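Local coordinates for protein cystathione gamma lyase CalE6 (Micromonospora echinospora, PDB 4Q31) that belongs to the Cys/Met metabolism family of PLP-dependent enzymes and carries pyridoxal phosphate as a covalent attachment, at residues 181-186 and 253-258; 11-16 and 245-250; 153-158 and 283-288. The protein carries 1 engineered substitution. All coordinates share one frame; numbering follows the deposited sequence.

In the fold
Along the chain the segments run 11-16, 153-158, 181-186, 245-250, 253-258 and 283-288, so interaction 1 is nested within the loop closed by interaction 3, while interaction 2 crosses both. Interactions 1 and 2 are neighbours, with centres about 13 Å apart: the consecutive helices 237-247 and 250-270 supply one segment to each, R253 reaches back to G246, and V182 packs on L250. The centre of interaction 3 is about 17 Å from that of interaction 1 and about 29 Å from that of interaction 2. Interaction 1 ties the loop between strands 171-175 and 193-197 to helix 250-270, interaction 2 sets helix 9-15 against the turn before that helix, and interaction 3 joins loops leading from the seven- and five-stranded sheets.

Interaction 1 of 3, residues 181-186 and 253-258; sequences PVLQQP and RVHRQV
L183 and V254 reach toward each other tip to tip, and this meeting is the tight heart of the contact between the loop after strand 171-175 and the long helix 250-270. The methyl V254 CG1 sits in the fork of the leucine, 3.8 Å from L183 CG and about equally near both terminal methyls. It is put there by its first torsion, which sets CG1 opposite the backbone N (chi1 167°) and aims it at the loop. One helical turn on, V258 slides past L183 in the opposite direction, with V258 CG2 4.1 Å from L183 CD1. A forked leucine suits this place because its two branches can embrace one valine and still touch the next. V182 CG1 adds a third apolar contact, 4.0 Å from V254 CG1.

Toward H255 the packing changes character. The imidazole lies on the exposed flank of the helix, V182 is partly exposed, and V182 CG1 approaches the ring obliquely, 3.8 Å from H255 NE2, whereas V254, V258 and L183 are buried. A glycerol, probably from crystallisation, lies close to the ring.

Other bonds shape the loop itself. Q185 NE2 donates to P181 O at 2.9 Å, with the acceptor in the plane of its amide, while Q184 NE2 is held by N176 and T147, and the backbone of L183 pairs with S296. In this PLP-dependent enzyme of fold type I, R253 NH1 bonds to S201 O, next in sequence to the cofactor-bearing K200, so the helix probably lies near the cofactor region. Among V182, L183, V254 and V258 the chemistry is hydrocarbon against hydrocarbon, with H255 adding a polar ring touched by a methyl; shape and burial join loop to helix, while the loop's own bonds hold its form.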
loop_
_atom_site.group_PDB
_atom_site.type_symbol
_atom_site.label_atom_id
_atom_site.label_comp_id
_atom_site.label_asym_id
_atom_site.label_seq_id
_atom_site.Cartn_x
_atom_site.Cartn_y
_atom_site.Cartn_z
ATOM N N PRO C 181 -1.229 -22.218 13.917
ATOM C CA PRO C 181 -2.437 -23.013 14.175
ATOM C C PRO C 181 -2.598 -24.183 13.213
ATOM O O PRO C 181 -3.451 -25.047 13.440
ATOM C CB PRO C 181 -3.587 -22.000 13.990
ATOM C CG PRO C 181 -2.999 -20.859 13.227
ATOM C CD PRO C 181 -1.543 -20.814 13.595
ATOM N N VAL C 182 -1.805 -24.205 12.144
ATOM C CA VAL C 182 -1.815 -25.345 11.233
ATOM C C VAL C 182 -1.377 -26.623 11.945
ATOM O O VAL C 182 -1.860 -27.717 11.634
ATOM C CB VAL C 182 -0.833 -25.119 10.045
ATOM C CG1 VAL C 182 -0.787 -26.336 9.131
ATOM C CG2 VAL C 182 -1.225 -23.881 9.257
ATOM N N LEU C 183 -0.439 -26.494 12.879
ATOM C CA LEU C 183 0.178 -27.688 13.478
ATOM C C LEU C 183 -0.173 -27.910 14.942
ATOM O O LEU C 183 -0.075 -29.023 15.441
ATOM C CB LEU C 183 1.697 -27.634 13.349
ATOM C CG LEU C 183 2.301 -27.407 11.968
ATOM C CD1 LEU C 183 3.847 -27.427 12.065
ATOM C CD2 LEU C 183 1.800 -28.458 10.970
ATOM N N GLN C 184 -0.567 -26.855 15.639
ATOM C CA GLN C 184 -0.854 -26.991 17.053
ATOM C C GLN C 184 -2.061 -26.132 17.415
ATOM O O GLN C 184 -2.157 -24.986 16.984
ATOM C CB GLN C 184 0.385 -26.597 17.862
ATOM C CG GLN C 184 0.322 -26.998 19.328
ATOM C CD GLN C 184 1.658 -26.821 20.002
ATOM O OE1 GLN C 184 2.280 -27.792 20.430
ATOM N NE2 GLN C 184 2.122 -25.574 20.078
ATOM N N GLN C 185 -2.986 -26.698 18.183
ATOM C CA GLN C 185 -4.216 -26.011 18.548
ATOM C C GLN C 185 -4.320 -25.872 20.073
ATOM O O GLN C 185 -5.007 -26.660 20.716
ATOM C CB GLN C 185 -5.428 -26.795 18.020
ATOM C CG GLN C 185 -5.567 -26.803 16.496
ATOM C CD GLN C 185 -6.382 -25.627 15.985
ATOM O OE1 GLN C 185 -7.469 -25.343 16.491
ATOM N NE2 GLN C 185 -5.858 -24.933 14.986
ATOM N N PRO C 186 -3.651 -24.857 20.646
ATOM C CA PRO C 186 -3.554 -24.719 22.106
ATOM C C PRO C 186 -4.912 -24.713 22.826
ATOM O O PRO C 186 -5.023 -25.326 23.890
ATOM C CB PRO C 186 -2.833 -23.381 22.288
ATOM C CG PRO C 186 -1.985 -23.252 21.024
ATOM C CD PRO C 186 -2.865 -23.831 19.932
ATOM N N ARG C 253 2.172 -23.269 2.751
ATOM C CA ARG C 253 3.535 -22.897 3.141
ATOM C C ARG C 253 4.104 -23.801 4.236
ATOM O O ARG C 253 5.195 -24.350 4.091
ATOM C CB ARG C 253 3.602 -21.419 3.539
ATOM C CG ARG C 253 3.463 -20.474 2.315
ATOM C CD ARG C 253 3.618 -19.012 2.720
ATOM N NE ARG C 253 2.470 -18.448 3.448
ATOM C CZ ARG C 253 2.435 -18.232 4.765
ATOM N NH1 ARG C 253 3.468 -18.562 5.530
ATOM N NH2 ARG C 253 1.359 -17.682 5.327
ATOM N N VAL C 254 3.356 -23.958 5.324
ATOM C CA VAL C 254 3.817 -24.742 6.457
ATOM C C VAL C 254 4.113 -26.191 6.061
ATOM O O VAL C 254 5.145 -26.742 6.440
ATOM C CB VAL C 254 2.806 -24.685 7.632
ATOM C CG1 VAL C 254 3.121 -25.745 8.684
ATOM C CG2 VAL C 254 2.821 -23.317 8.262
ATOM N N HIS C 255 3.232 -26.805 5.280
ATOM C CA HIS C 255 3.471 -28.188 4.866
ATOM C C HIS C 255 4.703 -28.348 3.968
ATOM O O HIS C 255 5.420 -29.347 4.062
ATOM C CB HIS C 255 2.213 -28.810 4.244
ATOM C CG HIS C 255 1.089 -28.952 5.227
ATOM N ND1 HIS C 255 1.249 -29.570 6.450
ATOM C CD2 HIS C 255 -0.196 -28.527 5.185
ATOM C CE1 HIS C 255 0.105 -29.534 7.112
ATOM N NE2 HIS C 255 -0.789 -28.908 6.365
ATOM N N ARG C 256 4.956 -27.365 3.114
ATOM C CA ARG C 256 6.181 -27.361 2.314
ATOM C C ARG C 256 7.396 -27.201 3.241
ATOM O O ARG C 256 8.375 -27.935 3.134
ATOM C CB ARG C 256 6.150 -26.215 1.288
ATOM C CG ARG C 256 7.491 -25.966 0.562
ATOM C CD ARG C 256 7.797 -27.079 -0.438
ATOM N NE ARG C 256 8.626 -28.102 0.176
ATOM C CZ ARG C 256 8.892 -29.286 -0.372
ATOM N NH1 ARG C 256 8.372 -29.605 -1.554
ATOM N NH2 ARG C 256 9.677 -30.151 0.266
ATOM N N GLN C 257 7.327 -26.232 4.148
ATOM C CA GLN C 257 8.416 -26.006 5.096
ATOM C C GLN C 257 8.729 -27.251 5.947
ATOM O O GLN C 257 9.902 -27.594 6.163
ATOM C CB GLN C 257 8.109 -24.815 6.009
ATOM C CG GLN C 257 8.074 -23.439 5.315
ATOM C CD GLN C 257 7.479 -22.377 6.230
ATOM O OE1 GLN C 257 6.533 -22.652 6.960
ATOM N NE2 GLN C 257 8.046 -21.176 6.216
ATOM N N VAL C 258 7.691 -27.929 6.430
ATOM C CA VAL C 258 7.927 -29.136 7.226
ATOM C C VAL C 258 8.588 -30.246 6.403
ATOM O O VAL C 258 9.535 -30.895 6.864
ATOM C CB VAL C 258 6.637 -29.661 7.851
ATOM C CG1 VAL C 258 6.874 -31.025 8.502
ATOM C CG2 VAL C 258 6.115 -28.654 8.876
#

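Interaction 2 of 3, residues 11-16 and 245-250; sequences TRLVHG and RGLHTL
Chi1 of -71° in L13 sets CG opposite the carbonyl carbon and carries CD2 to L247, while the same setting in H248 (-73°) brings the ring back to V14 on helix 9-15 although its CB points away from it. The site is the type I beta turn from L247 to L250, which links helices 237-247 and 250-270 of this aminotransferase-like enzyme. L13 lies over the turn. Its CD2 methyl is 3.4 Å from L247 O and 3.7 Å from L247 CD2, the two leucine side chains crossing at about a right angle, and it also reaches L250 CB at 4.1 Å. A branched, purely apolar leucine suits this buried place, since one terminal methyl can meet a carbonyl oxygen and another leucine's methyl together. L247 in turn packs on helix 55-66.

R244 bonds to L13 O and G16 O, gripping the end of helix 9-15. Beyond H248 lies the second subunit, whose H331 ring meets the imidazole. V14 stands across H248 at about a right angle, and its backbone faces the ring's rim: V14 CA lies in the ring plane 3.4 Å from H248 ND1, and V14 O approaches H248 CE1, again at the edge.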
loop_
_atom_site.group_PDB
_atom_site.type_symbol
_atom_site.label_atom_id
_atom_site.label_comp_id
_atom_site.label_asym_id
_atom_site.label_seq_id
_atom_site.Cartn_x
_atom_site.Cartn_y
_atom_site.Cartn_z
ATOM N N THR C 11 -10.000 -24.193 4.015
ATOM C CA THR C 11 -11.072 -23.337 3.531
ATOM C C THR C 11 -11.192 -22.084 4.401
ATOM O O THR C 11 -11.405 -20.983 3.897
ATOM C CB THR C 11 -12.392 -24.097 3.531
ATOM O OG1 THR C 11 -12.266 -25.237 2.676
ATOM C CG2 THR C 11 -13.540 -23.206 3.037
ATOM N N ARG C 12 -11.046 -22.264 5.709
ATOM C CA ARG C 12 -11.111 -21.149 6.657
ATOM C C ARG C 12 -10.014 -20.112 6.422
ATOM O O ARG C 12 -10.217 -18.927 6.666
ATOM C CB ARG C 12 -11.051 -21.660 8.101
ATOM C CG ARG C 12 -12.302 -22.440 8.534
ATOM C CD ARG C 12 -12.158 -23.000 9.962
ATOM N NE ARG C 12 -11.897 -24.440 9.961
ATOM C CZ ARG C 12 -11.237 -25.103 10.913
ATOM N NH1 ARG C 12 -11.064 -26.419 10.807
ATOM N NH2 ARG C 12 -10.745 -24.467 11.971
ATOM N N LEU C 13 -8.848 -20.558 5.955
ATOM C CA LEU C 13 -7.763 -19.628 5.614
ATOM C C LEU C 13 -8.179 -18.667 4.516
ATOM O O LEU C 13 -7.795 -17.493 4.526
ATOM C CB LEU C 13 -6.524 -20.395 5.153
ATOM C CG LEU C 13 -5.819 -21.157 6.284
ATOM C CD1 LEU C 13 -4.733 -22.053 5.719
ATOM C CD2 LEU C 13 -5.235 -20.148 7.267
ATOM N N VAL C 14 -8.959 -19.174 3.561
ATOM C CA VAL C 14 -9.335 -18.395 2.390
ATOM C C VAL C 14 -10.570 -17.536 2.658
ATOM O O VAL C 14 -10.636 -16.398 2.220
ATOM C CB VAL C 14 -9.579 -19.290 1.158
ATOM C CG1 VAL C 14 -10.062 -18.454 -0.028
ATOM C CG2 VAL C 14 -8.303 -20.051 0.794
ATOM N N HIS C 15 -11.534 -18.086 3.389
ATOM C CA HIS C 15 -12.837 -17.442 3.535
ATOM C C HIS C 15 -13.190 -16.936 4.941
ATOM O O HIS C 15 -14.188 -16.227 5.114
ATOM C CB HIS C 15 -13.927 -18.366 2.999
ATOM C CG HIS C 15 -13.745 -18.706 1.555
ATOM N ND1 HIS C 15 -14.095 -17.845 0.539
ATOM C CD2 HIS C 15 -13.200 -19.794 0.957
ATOM C CE1 HIS C 15 -13.808 -18.398 -0.625
ATOM N NE2 HIS C 15 -13.269 -19.582 -0.401
ATOM N N GLY C 16 -12.375 -17.281 5.932
ATOM C CA GLY C 16 -12.564 -16.752 7.271
ATOM C C GLY C 16 -12.556 -15.236 7.239
ATOM O O GLY C 16 -11.635 -14.622 6.703
ATOM N N ARG C 245 -3.649 -11.369 3.716
ATOM C CA ARG C 245 -3.267 -11.878 2.405
ATOM C C ARG C 245 -2.294 -13.035 2.530
ATOM O O ARG C 245 -2.399 -14.016 1.801
ATOM C CB ARG C 245 -2.626 -10.787 1.534
ATOM C CG ARG C 245 -2.396 -11.240 0.061
ATOM C CD ARG C 245 -1.697 -10.131 -0.701
ATOM N NE ARG C 245 -1.880 -10.127 -2.154
ATOM C CZ ARG C 245 -0.954 -10.522 -3.020
ATOM N NH1 ARG C 245 0.195 -11.031 -2.588
ATOM N NH2 ARG C 245 -1.181 -10.428 -4.320
ATOM N N GLY C 246 -1.330 -12.917 3.434
ATOM C CA GLY C 246 -0.368 -13.995 3.627
ATOM C C GLY C 246 -1.040 -15.244 4.179
ATOM O O GLY C 246 -0.696 -16.371 3.807
ATOM N N LEU C 247 -2.015 -15.032 5.062
ATOM C CA LEU C 247 -2.768 -16.125 5.685
ATOM C C LEU C 247 -3.346 -17.132 4.702
ATOM O O LEU C 247 -3.400 -18.314 5.018
ATOM C CB LEU C 247 -3.915 -15.584 6.544
ATOM C CG LEU C 247 -3.737 -15.645 8.051
ATOM C CD1 LEU C 247 -4.874 -14.888 8.718
ATOM C CD2 LEU C 247 -3.655 -17.097 8.556
ATOM N N HIS C 248 -3.792 -16.668 3.535
ATOM C CA HIS C 248 -4.379 -17.556 2.531
ATOM C C HIS C 248 -3.555 -18.817 2.315
ATOM O O HIS C 248 -4.102 -19.905 2.196
ATOM C CB HIS C 248 -4.544 -16.846 1.178
ATOM C CG HIS C 248 -5.644 -15.833 1.153
ATOM N ND1 HIS C 248 -6.969 -16.171 1.325
ATOM C CD2 HIS C 248 -5.617 -14.491 0.974
ATOM C CE1 HIS C 248 -7.712 -15.080 1.247
ATOM N NE2 HIS C 248 -6.915 -14.046 1.043
ATOM N N THR C 249 -2.234 -18.660 2.270
ATOM C CA THR C 249 -1.349 -19.758 1.880
ATOM C C THR C 249 -0.644 -20.411 3.067
ATOM O O THR C 249 0.274 -21.215 2.882
ATOM C CB THR C 249 -0.272 -19.273 0.879
ATOM O OG1 THR C 249 0.420 -18.133 1.425
ATOM C CG2 THR C 249 -0.910 -18.898 -0.459
ATOM N N LEU C 250 -1.063 -20.065 4.282
ATOM C CA LEU C 250 -0.398 -20.546 5.488
ATOM C C LEU C 250 -0.229 -22.073 5.519
ATOM O O LEU C 250 0.849 -22.592 5.798
ATOM C CB LEU C 250 -1.147 -20.067 6.743
ATOM C CG LEU C 250 -0.610 -20.640 8.056
ATOM C CD1 LEU C 250 0.827 -20.194 8.248
ATOM C CD2 LEU C 250 -1.475 -20.235 9.264
#

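Interaction 3 of 3, residues 153-158 and 283-288; sequences LTVVDV and PEHPQH
H285 and Q287 reach across to the backbone of 153-158 side by side, each presenting a flat polar group to a different peptide. The imidazole meets L153 edge-on: H285 NE2 donates to L153 O at 2.8 Å, nearly straight at 171°, and the oxygen lies in the plane of the ring. On the carbonyl side the approach is less regular, the donor being tilted 27° from the carbonyl plane. The other ring nitrogen is used as an acceptor, H285 ND1 taking the N-H of Q287 at 2.9 Å, so the ring is fixed from two sides in a state consistent with a neutral imidazole protonated on NE2. P286 CD rests over one face of this ring. V155 crosses it at about a right angle, with V155 CG2 4.1 Å from H285 CE1.

This histidine begins a type I beta turn, H285 to H288, that leads into helix 288-294 with Q287 at the N-cap position. H285 O accepts twice within the turn, from H288 N at 2.9 Å and from H288 ND1 at 3.3 Å.

The glutamine chain bends at chi2 (95°), which folds its carboxamide back over the extended backbone at V155. There Q287 OE1 accepts the N-H of V155, at 2.9 Å from V155 N, but the donor stands above the amide carbonyl plane and not on a lone pair. The bent glutamine chain also lays Q287 CG 3.4 Å from V155 O, while the compact, beta-branched V155 is turned inward against helix 288-294. T154 leans on OE1 through its carbon atoms, its hydroxyl being engaged with T149.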
loop_
_atom_site.group_PDB
_atom_site.type_symbol
_atom_site.label_atom_id
_atom_site.label_comp_id
_atom_site.label_asym_id
_atom_site.label_seq_id
_atom_site.Cartn_x
_atom_site.Cartn_y
_atom_site.Cartn_z
ATOM N N LEU C 153 14.192 -26.454 20.970
ATOM C CA LEU C 153 13.010 -27.179 20.486
ATOM C C LEU C 153 12.474 -28.208 21.492
ATOM O O LEU C 153 11.949 -29.251 21.095
ATOM C CB LEU C 153 13.299 -27.852 19.130
ATOM C CG LEU C 153 14.106 -27.006 18.133
ATOM C CD1 LEU C 153 14.260 -27.687 16.788
ATOM C CD2 LEU C 153 13.439 -25.670 17.972
ATOM N N THR C 154 12.623 -27.929 22.789
ATOM C CA THR C 154 12.016 -28.788 23.808
ATOM C C THR C 154 10.508 -28.529 23.805
ATOM O O THR C 154 10.054 -27.483 23.339
ATOM C CB THR C 154 12.593 -28.555 25.221
ATOM O OG1 THR C 154 12.456 -27.176 25.571
ATOM C CG2 THR C 154 14.072 -28.959 25.291
ATOM N N VAL C 155 9.739 -29.482 24.318
ATOM C CA VAL C 155 8.289 -29.438 24.183
ATOM C C VAL C 155 7.581 -29.631 25.528
ATOM O O VAL C 155 7.970 -30.478 26.320
ATOM C CB VAL C 155 7.815 -30.497 23.149
ATOM C CG1 VAL C 155 6.323 -30.767 23.266
ATOM C CG2 VAL C 155 8.177 -30.049 21.726
ATOM N N VAL C 156 6.547 -28.832 25.772
ATOM C CA VAL C 156 5.755 -28.915 26.997
ATOM C C VAL C 156 4.354 -29.468 26.697
ATOM O O VAL C 156 3.733 -29.088 25.701
ATOM C CB VAL C 156 5.622 -27.516 27.643
ATOM C CG1 VAL C 156 4.680 -27.552 28.856
ATOM C CG2 VAL C 156 6.993 -26.983 28.023
ATOM N N ASP C 157 3.867 -30.368 27.551
ATOM C CA ASP C 157 2.541 -30.969 27.382
ATOM C C ASP C 157 1.479 -29.957 27.796
ATOM O O ASP C 157 1.253 -29.733 28.994
ATOM C CB ASP C 157 2.424 -32.254 28.214
ATOM C CG ASP C 157 1.121 -33.016 27.963
ATOM O OD1 ASP C 157 0.085 -32.397 27.623
ATOM O OD2 ASP C 157 1.128 -34.252 28.126
ATOM N N VAL C 158 0.842 -29.340 26.803
ATOM C CA VAL C 158 -0.116 -28.270 27.050
ATOM C C VAL C 158 -1.325 -28.773 27.833
ATOM O O VAL C 158 -1.734 -28.147 28.807
ATOM C CB VAL C 158 -0.563 -27.598 25.730
ATOM C CG1 VAL C 158 -1.639 -26.538 25.990
ATOM C CG2 VAL C 158 0.638 -26.972 25.027
ATOM N N PRO C 283 12.573 -39.556 16.456
ATOM C CA PRO C 283 12.099 -40.581 17.386
ATOM C C PRO C 283 12.755 -40.454 18.756
ATOM O O PRO C 283 12.144 -40.790 19.764
ATOM C CB PRO C 283 12.538 -41.881 16.711
ATOM C CG PRO C 283 12.588 -41.544 15.261
ATOM C CD PRO C 283 13.084 -40.137 15.203
ATOM N N GLU C 284 13.977 -39.938 18.792
ATOM C CA GLU C 284 14.705 -39.852 20.043
ATOM C C GLU C 284 14.577 -38.481 20.713
ATOM O O GLU C 284 15.254 -38.207 21.699
ATOM C CB GLU C 284 16.178 -40.248 19.844
ATOM C CG GLU C 284 17.057 -39.157 19.236
ATOM C CD GLU C 284 17.011 -39.102 17.712
ATOM O OE1 GLU C 284 16.134 -39.760 17.091
ATOM O OE2 GLU C 284 17.874 -38.396 17.136
ATOM N N HIS C 285 13.708 -37.625 20.186
ATOM C CA HIS C 285 13.407 -36.359 20.854
ATOM C C HIS C 285 12.889 -36.653 22.263
ATOM O O HIS C 285 12.013 -37.501 22.444
ATOM C CB HIS C 285 12.374 -35.553 20.065
ATOM C CG HIS C 285 12.097 -34.200 20.639
ATOM N ND1 HIS C 285 11.372 -34.016 21.798
ATOM C CD2 HIS C 285 12.451 -32.964 20.216
ATOM C CE1 HIS C 285 11.298 -32.725 22.068
ATOM N NE2 HIS C 285 11.935 -32.064 21.116
ATOM N N PRO C 286 13.436 -35.955 23.271
ATOM C CA PRO C 286 13.152 -36.335 24.661
ATOM C C PRO C 286 11.666 -36.257 25.002
ATOM O O PRO C 286 11.239 -36.923 25.932
ATOM C CB PRO C 286 13.965 -35.324 25.478
ATOM C CG PRO C 286 14.149 -34.150 24.563
ATOM C CD PRO C 286 14.261 -34.738 23.181
ATOM N N GLN C 287 10.890 -35.481 24.248
ATOM C CA GLN C 287 9.446 -35.451 24.460
ATOM C C GLN C 287 8.663 -35.943 23.246
ATOM O O GLN C 287 7.630 -35.374 22.910
ATOM C CB GLN C 287 8.969 -34.049 24.865
ATOM C CG GLN C 287 9.490 -33.573 26.227
ATOM C CD GLN C 287 10.750 -32.735 26.097
ATOM O OE1 GLN C 287 10.919 -31.988 25.124
ATOM N NE2 GLN C 287 11.652 -32.863 27.066
ATOM N N HIS C 288 9.141 -37.012 22.609
ATOM C CA HIS C 288 8.508 -37.527 21.386
ATOM C C HIS C 288 7.023 -37.879 21.534
ATOM O O HIS C 288 6.240 -37.609 20.632
ATOM C CB HIS C 288 9.279 -38.723 20.807
ATOM C CG HIS C 288 9.245 -39.950 21.669
ATOM N ND1 HIS C 288 10.267 -40.283 22.534
ATOM C CD2 HIS C 288 8.324 -40.938 21.779
ATOM C CE1 HIS C 288 9.974 -41.416 23.147
ATOM N NE2 HIS C 288 8.800 -41.834 22.707
#